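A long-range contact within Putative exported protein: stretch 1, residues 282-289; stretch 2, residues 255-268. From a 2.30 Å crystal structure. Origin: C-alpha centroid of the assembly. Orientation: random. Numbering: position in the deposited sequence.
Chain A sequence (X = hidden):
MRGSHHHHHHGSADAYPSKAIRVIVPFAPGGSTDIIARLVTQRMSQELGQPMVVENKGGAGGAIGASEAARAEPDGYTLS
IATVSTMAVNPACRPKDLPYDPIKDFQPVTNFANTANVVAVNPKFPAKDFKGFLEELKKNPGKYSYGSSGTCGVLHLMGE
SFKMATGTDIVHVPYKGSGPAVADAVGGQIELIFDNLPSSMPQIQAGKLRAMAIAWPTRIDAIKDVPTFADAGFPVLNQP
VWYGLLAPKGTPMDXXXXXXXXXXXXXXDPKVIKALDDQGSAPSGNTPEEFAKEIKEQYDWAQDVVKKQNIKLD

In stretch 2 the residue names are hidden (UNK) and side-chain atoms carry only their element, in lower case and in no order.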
# COMPACT_ATOMS: atom_id res chain seq x y z
N ALA A 282 1.87 -0.17 -11.78
CA ALA A 282 1.73 -0.85 -13.03
C ALA A 282 0.50 -1.73 -12.94
O ALA A 282 0.34 -2.46 -11.95
CB ALA A 282 2.97 -1.71 -13.29
N PRO A 283 -0.37 -1.69 -13.98
CA PRO A 283 -1.62 -2.49 -13.93
C PRO A 283 -1.36 -3.99 -13.81
O PRO A 283 -0.40 -4.49 -14.38
CB PRO A 283 -2.33 -2.17 -15.26
CG PRO A 283 -1.26 -1.43 -16.16
CD PRO A 283 -0.21 -0.89 -15.23
N SER A 284 -2.22 -4.70 -13.08
CA SER A 284 -2.20 -6.16 -13.06
C SER A 284 -3.48 -6.73 -13.76
O SER A 284 -3.43 -7.12 -14.92
CB SER A 284 -2.05 -6.64 -11.61
OG SER A 284 -1.90 -8.04 -11.54
N GLY A 285 -4.63 -6.73 -13.07
CA GLY A 285 -5.86 -7.25 -13.64
C GLY A 285 -5.73 -8.75 -13.87
O GLY A 285 -6.23 -9.28 -14.86
N ASN A 286 -5.03 -9.41 -12.93
CA ASN A 286 -4.83 -10.86 -12.93
C ASN A 286 -6.09 -11.57 -12.42
O ASN A 286 -7.09 -10.94 -12.10
CB ASN A 286 -3.59 -11.22 -12.11
CG ASN A 286 -3.73 -10.86 -10.63
OD1 ASN A 286 -4.74 -10.31 -10.22
ND2 ASN A 286 -2.72 -11.20 -9.81
N THR A 287 -6.05 -12.90 -12.33
CA THR A 287 -7.23 -13.67 -11.98
C THR A 287 -7.37 -13.71 -10.47
O THR A 287 -6.37 -13.47 -9.76
CB THR A 287 -7.17 -15.10 -12.53
OG1 THR A 287 -6.05 -15.79 -11.94
CG2 THR A 287 -7.02 -15.09 -14.03
N PRO A 288 -8.59 -14.03 -9.96
CA PRO A 288 -8.78 -14.25 -8.52
C PRO A 288 -7.70 -15.15 -7.93
O PRO A 288 -7.15 -14.81 -6.89
CB PRO A 288 -10.17 -14.91 -8.46
CG PRO A 288 -10.88 -14.34 -9.63
CD PRO A 288 -9.87 -14.16 -10.70
N GLU A 289 -7.39 -16.27 -8.59
CA GLU A 289 -6.40 -17.24 -8.11
C GLU A 289 -4.97 -16.70 -8.11
O GLU A 289 -4.14 -17.04 -7.23
CB GLU A 289 -6.43 -18.54 -8.94
CG GLU A 289 -7.75 -19.24 -9.01
CD GLU A 289 -8.63 -18.73 -10.15
OE1 GLU A 289 -8.45 -17.58 -10.62
OE2 GLU A 289 -9.50 -19.51 -10.61
N UNK A 255 -20.71 -12.80 -9.50
CA UNK A 255 -20.37 -11.47 -9.00
C UNK A 255 -18.87 -11.17 -9.20
O UNK A 255 -18.53 -10.14 -9.78
c UNK A 255 -20.77 -11.33 -7.49
c UNK A 255 -22.29 -11.19 -7.33
c UNK A 255 -20.00 -10.16 -6.80
N UNK A 256 -18.02 -12.08 -8.73
CA UNK A 256 -16.56 -12.06 -8.90
C UNK A 256 -16.13 -11.84 -10.35
O UNK A 256 -15.34 -10.95 -10.65
c UNK A 256 -16.22 -13.54 -6.85
c UNK A 256 -14.38 -13.33 -8.44
c UNK A 256 -15.88 -13.36 -8.30
N UNK A 257 -16.67 -12.64 -11.26
CA UNK A 257 -16.31 -12.51 -12.68
C UNK A 257 -16.87 -11.26 -13.31
O UNK A 257 -16.28 -10.72 -14.21
c UNK A 257 -16.07 -15.02 -13.04
c UNK A 257 -16.77 -13.75 -13.49
n UNK A 257 -16.86 -16.08 -12.81
o UNK A 257 -14.85 -15.06 -12.93
N UNK A 258 -18.03 -10.81 -12.87
CA UNK A 258 -18.54 -9.56 -13.38
C UNK A 258 -17.62 -8.40 -13.01
O UNK A 258 -17.27 -7.61 -13.86
c UNK A 258 -23.44 -10.37 -14.31
c UNK A 258 -19.99 -9.31 -12.95
c UNK A 258 -21.00 -9.91 -13.92
c UNK A 258 -22.41 -9.81 -13.35
n UNK A 258 -24.63 -10.94 -13.60
N UNK A 259 -17.26 -8.33 -11.73
CA UNK A 259 -16.37 -7.30 -11.19
C UNK A 259 -14.98 -7.35 -11.81
O UNK A 259 -14.40 -6.31 -12.11
c UNK A 259 -17.75 -5.66 -8.83
c UNK A 259 -17.46 -7.17 -8.82
c UNK A 259 -17.24 -7.69 -7.41
c UNK A 259 -16.22 -7.47 -9.67
N UNK A 260 -14.44 -8.54 -11.98
CA UNK A 260 -13.12 -8.71 -12.53
C UNK A 260 -13.09 -8.24 -13.98
O UNK A 260 -12.15 -7.56 -14.40
n UNK A 260 -9.71 -12.63 -15.75
c UNK A 260 -12.65 -10.17 -12.47
c UNK A 260 -11.15 -10.25 -12.63
n UNK A 260 -7.75 -11.48 -15.56
n UNK A 260 -9.43 -11.16 -14.03
c UNK A 260 -8.96 -11.76 -15.12
c UNK A 260 -10.75 -11.40 -13.45
N UNK A 261 -14.13 -8.60 -14.72
CA UNK A 261 -14.25 -8.12 -16.09
C UNK A 261 -14.25 -6.60 -16.21
O UNK A 261 -13.60 -6.04 -17.12
c UNK A 261 -15.34 -10.08 -17.15
o UNK A 261 -16.35 -10.74 -17.40
o UNK A 261 -14.18 -10.53 -17.25
c UNK A 261 -15.52 -8.69 -16.71
N UNK A 262 -14.99 -5.95 -15.32
CA UNK A 262 -15.03 -4.50 -15.29
C UNK A 262 -13.68 -3.90 -14.89
O UNK A 262 -13.35 -2.80 -15.35
c UNK A 262 -16.12 -4.00 -14.38
N UNK A 263 -12.95 -4.59 -14.00
CA UNK A 263 -11.58 -4.19 -13.60
C UNK A 263 -10.65 -4.26 -14.80
O UNK A 263 -9.89 -3.31 -15.07
c UNK A 263 -11.04 -5.09 -12.45
N UNK A 264 -10.74 -5.37 -15.54
CA UNK A 264 -9.93 -5.59 -16.73
C UNK A 264 -10.23 -4.51 -17.78
O UNK A 264 -9.30 -3.94 -18.37
c UNK A 264 -9.32 -8.04 -16.44
c UNK A 264 -9.59 -7.16 -18.78
c UNK A 264 -10.07 -7.06 -17.31
N UNK A 265 -11.49 -4.16 -17.97
CA UNK A 265 -11.80 -3.08 -18.90
C UNK A 265 -11.19 -1.76 -18.43
O UNK A 265 -10.56 -1.04 -19.23
c UNK A 265 -13.35 -2.89 -19.14
c UNK A 265 -13.64 -1.53 -19.79
c UNK A 265 -13.91 -4.03 -19.99
N UNK A 266 -11.39 -1.45 -17.14
CA UNK A 266 -10.90 -0.20 -16.55
C UNK A 266 -9.39 -0.02 -16.66
O UNK A 266 -8.90 1.09 -16.95
c UNK A 266 -11.33 -0.12 -15.09
N UNK A 267 -8.66 -1.11 -16.41
CA UNK A 267 -7.19 -1.16 -16.50
C UNK A 267 -6.59 -1.13 -17.92
O UNK A 267 -5.37 -0.97 -18.06
c UNK A 267 -6.18 -1.20 -13.42
c UNK A 267 -6.75 -3.70 -13.54
c UNK A 267 -6.62 -2.34 -15.69
c UNK A 267 -6.94 -2.32 -14.19
N UNK A 268 -7.45 -1.29 -18.94
CA UNK A 268 -7.09 -1.03 -20.33
C UNK A 268 -7.39 0.41 -20.72
O UNK A 268 -7.07 0.83 -21.83
c UNK A 268 -8.09 -3.39 -20.84
n UNK A 268 -7.81 -6.63 -21.71
c UNK A 268 -7.84 -1.96 -21.31
c UNK A 268 -7.45 -5.30 -22.27
c UNK A 268 -6.99 -4.33 -21.16

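Position 255 carries three carbons, one bearing the other two, and lies out of reach of stretch 1. A fork at CB marks valine, V255, and its buried setting suits an apolar chain. Position 256 repeats the pattern, three carbons forked at CB, but points toward stretch 1, where one branch meets the ring of P288. This is V256, whose CG1 lies 3.8 Å from P288 CG in an apolar contact.

At position 257 two carbons end in one oxygen and one nitrogen: an amide, N257, at home on the exposed surface. Position 258, four carbons in a row ending in nitrogen, is K258, out of reach of stretch 1; its partly exposed place suits a charged chain. Position 259 has four carbons forked at the second, the pattern of leucine; L259 is buried on a side of the helix that does not reach stretch 1.

Position 260 is the most informative. Three carbons lead to a nitrogen, then to a carbon carrying two more nitrogens, a guanidinium that reaches the backbone of 285 and 286. This is R260. Its NH2 donates to G285 O at 2.8 Å, while its NE makes a weak hydrogen bond to N286 O at 3.0 Å. A long chain with several N-H groups suits two neighbouring carbonyls, and T287 CA lies over one face of the guanidinium, 3.9 Å from R260 NE.

Position 261 has two carbons with two terminal oxygens; the charged carboxylate of D261 suits the exposed surface. Positions 262 and 263 have one carbon each: A262, out of reach, and A263, which points toward stretch 1 but stops short of contact; both are small and buried. Position 264 has three carbons forked at CB, one branch close to the carbonyl of G285. It is V264, with CG2 3.7 Å from G285 O; its short chain suffices here. Position 265, with the same fork, lies out of reach: V265, an apolar chain tolerated in a partly exposed place. Position 266, a single carbon, is A266, needing little room where it is buried.

Position 267 has four carbons forked at the second, reaching toward 283 and 285. This is L267, an apolar chain suited to a buried place: its CD1 packs 3.7 Å from G285 CA, and its CB lies 4.3 Å from P283 CB. Position 268, four carbons and a terminal nitrogen, is K268, its charge suiting an exposed place.

R260 thus holds the loop by its carbonyls, V256 packs on P288, and L267 on P283 and G285. Glycine fits at 285 because its phi is positive and an ideal CB would lie only 3.2 Å from L267 CD1.

Stretch 2, residues 255-268: VVNKLRDAAVVALK
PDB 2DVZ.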